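Local coordinates for putative uncharacterized protein (Aquifex aeolicus, PDB 3ME7), which is a SCO-family protein of the thioredoxin-like class that probably binds copper and takes part in electron transport, and carries a redox-active disulfide, at residues P30-P35 with F65-F70. Residues are numbered along the deposited sequence; the frame is centred on the assembly and turned at random. Where two conformers were deposited one is given.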
# COMPACT_ATOMS: atom_id res chain seq x y z
N PRO A 30 1.93 -5.02 10.92
CA PRO A 30 2.52 -4.20 9.86
C PRO A 30 1.61 -4.10 8.63
O PRO A 30 0.81 -5.01 8.36
CB PRO A 30 3.79 -4.96 9.49
CG PRO A 30 4.14 -5.73 10.72
CD PRO A 30 2.81 -6.16 11.27
N ILE A 31 1.69 -2.97 7.96
CA ILE A 31 0.87 -2.70 6.79
C ILE A 31 1.76 -2.40 5.59
O ILE A 31 2.64 -1.54 5.65
CB ILE A 31 -0.09 -1.53 7.05
CG1 ILE A 31 -1.07 -1.90 8.17
CG2 ILE A 31 -0.85 -1.18 5.77
CD1 ILE A 31 -1.62 -0.72 8.93
N ILE A 32 1.52 -3.13 4.50
CA ILE A 32 2.24 -2.87 3.24
C ILE A 32 1.28 -2.13 2.30
O ILE A 32 0.24 -2.68 1.92
CB ILE A 32 2.75 -4.17 2.61
CG1 ILE A 32 3.76 -4.86 3.55
CG2 ILE A 32 3.37 -3.92 1.25
CD1 ILE A 32 4.21 -6.26 3.07
N LEU A 33 1.65 -0.91 1.93
CA LEU A 33 0.79 -0.02 1.13
C LEU A 33 1.33 0.09 -0.28
O LEU A 33 2.51 0.38 -0.46
CB LEU A 33 0.77 1.41 1.70
CG LEU A 33 0.12 1.74 3.04
CD1 LEU A 33 0.28 3.24 3.32
CD2 LEU A 33 -1.35 1.36 3.01
N SER A 34 0.46 -0.09 -1.27
CA SER A 34 0.88 -0.04 -2.69
C SER A 34 -0.02 0.92 -3.50
O SER A 34 -1.13 0.53 -3.90
CB SER A 34 0.85 -1.45 -3.31
OG SER A 34 1.10 -1.46 -4.70
N PRO A 35 0.42 2.17 -3.72
CA PRO A 35 -0.37 3.08 -4.56
C PRO A 35 -0.29 2.71 -6.03
O PRO A 35 0.81 2.52 -6.57
CB PRO A 35 0.28 4.46 -4.37
CG PRO A 35 1.60 4.23 -3.68
CD PRO A 35 1.60 2.81 -3.10
N PHE A 65 0.71 -9.59 8.38
CA PHE A 65 0.70 -8.18 7.98
C PHE A 65 -0.51 -7.98 7.11
O PHE A 65 -1.07 -8.95 6.62
CB PHE A 65 1.99 -7.83 7.20
CG PHE A 65 2.38 -8.84 6.14
CD1 PHE A 65 1.74 -8.87 4.90
CD2 PHE A 65 3.41 -9.75 6.39
CE1 PHE A 65 2.12 -9.80 3.93
CE2 PHE A 65 3.79 -10.68 5.43
CZ PHE A 65 3.14 -10.72 4.20
N TRP A 66 -0.92 -6.73 6.92
CA TRP A 66 -1.96 -6.38 5.94
C TRP A 66 -1.25 -5.97 4.66
O TRP A 66 -0.19 -5.34 4.71
CB TRP A 66 -2.80 -5.19 6.44
CG TRP A 66 -3.64 -5.52 7.65
CD1 TRP A 66 -3.44 -5.06 8.93
CD2 TRP A 66 -4.79 -6.37 7.70
NE1 TRP A 66 -4.41 -5.58 9.77
CE2 TRP A 66 -5.24 -6.39 9.05
CE3 TRP A 66 -5.49 -7.13 6.74
CZ2 TRP A 66 -6.36 -7.12 9.46
CZ3 TRP A 66 -6.61 -7.86 7.15
CH2 TRP A 66 -7.03 -7.85 8.50
N VAL A 67 -1.84 -6.30 3.51
CA VAL A 67 -1.42 -5.72 2.25
C VAL A 67 -2.58 -4.89 1.73
O VAL A 67 -3.71 -5.38 1.63
CB VAL A 67 -1.01 -6.77 1.20
CG1 VAL A 67 -0.34 -6.09 0.01
CG2 VAL A 67 -0.03 -7.78 1.82
N ILE A 68 -2.29 -3.63 1.44
CA ILE A 68 -3.31 -2.69 0.96
C ILE A 68 -2.89 -2.07 -0.34
O ILE A 68 -2.02 -1.17 -0.38
CB ILE A 68 -3.64 -1.59 1.99
CG1 ILE A 68 -4.00 -2.19 3.37
CG2 ILE A 68 -4.73 -0.63 1.45
CD1 ILE A 68 -5.26 -3.08 3.44
N THR A 69 -3.47 -2.57 -1.43
CA THR A 69 -3.33 -1.89 -2.72
C THR A 69 -4.37 -0.79 -2.74
O THR A 69 -5.55 -1.03 -2.47
CB THR A 69 -3.57 -2.88 -3.88
OG1 THR A 69 -2.51 -3.84 -3.92
CG2 THR A 69 -3.61 -2.15 -5.22
N PHE A 70 -3.96 0.44 -3.00
CA PHE A 70 -4.95 1.51 -3.06
C PHE A 70 -4.81 2.33 -4.32
O PHE A 70 -3.70 2.53 -4.83
CB PHE A 70 -4.92 2.40 -1.82
CG PHE A 70 -3.81 3.38 -1.79
CD1 PHE A 70 -2.60 3.03 -1.25
CD2 PHE A 70 -4.00 4.68 -2.26
CE1 PHE A 70 -1.56 3.95 -1.19
CE2 PHE A 70 -2.97 5.59 -2.22
CZ PHE A 70 -1.74 5.23 -1.68
O HOH W 1 -0.54 -3.43 -5.79
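F65 lays one face of its ring against I32, whose CD1 stands 4.0 Å from F65 CD1 over the rim; V67 CG2 borders the same ring at its edge, and I55 of helix 55-58 packs on I32, F65 and V67. W66 N opens the parallel ladder by binding P30 O (2.8 Å), and W66 O then accepts I32 N. On the opposite face of the sheet, I31 CG1 lies at the edge of the W66 indole, near its plane and against W66 CD1. V67 turns to the I32 side, where its CG1 rests 4.0 Å from I32 O. I68 N takes that same oxygen in a nearly straight bond (175° at the hydrogen), while I68 O receives S34 N. I68 CB lies 3.9 Å from L33 CD2, the two side chains side by side and pointing the same way; I68 CG1 reaches I31 CG2. One water bridges S34 OG and T69 OG1, and T69 OG1 is also hydrogen-bonded to W95 NE1. F70 N closes the ladder on S34 O from above the carbonyl plane. With CG between the backbone N and carbonyl carbon (chi1 78°), the F70 ring folds back over P35: P35 CA sits 3.9 Å from the F70 ring centroid in a CH-pi contact, and P35 CB is 3.5 Å from F70 CZ. Helical residues link the paired strands in a beta-alpha-beta crossover at the centre of the thioredoxin-like sheet; the P35 and S34 side chains are each about 7 Å from those of predicted copper ligands, H126 and C44 respectively.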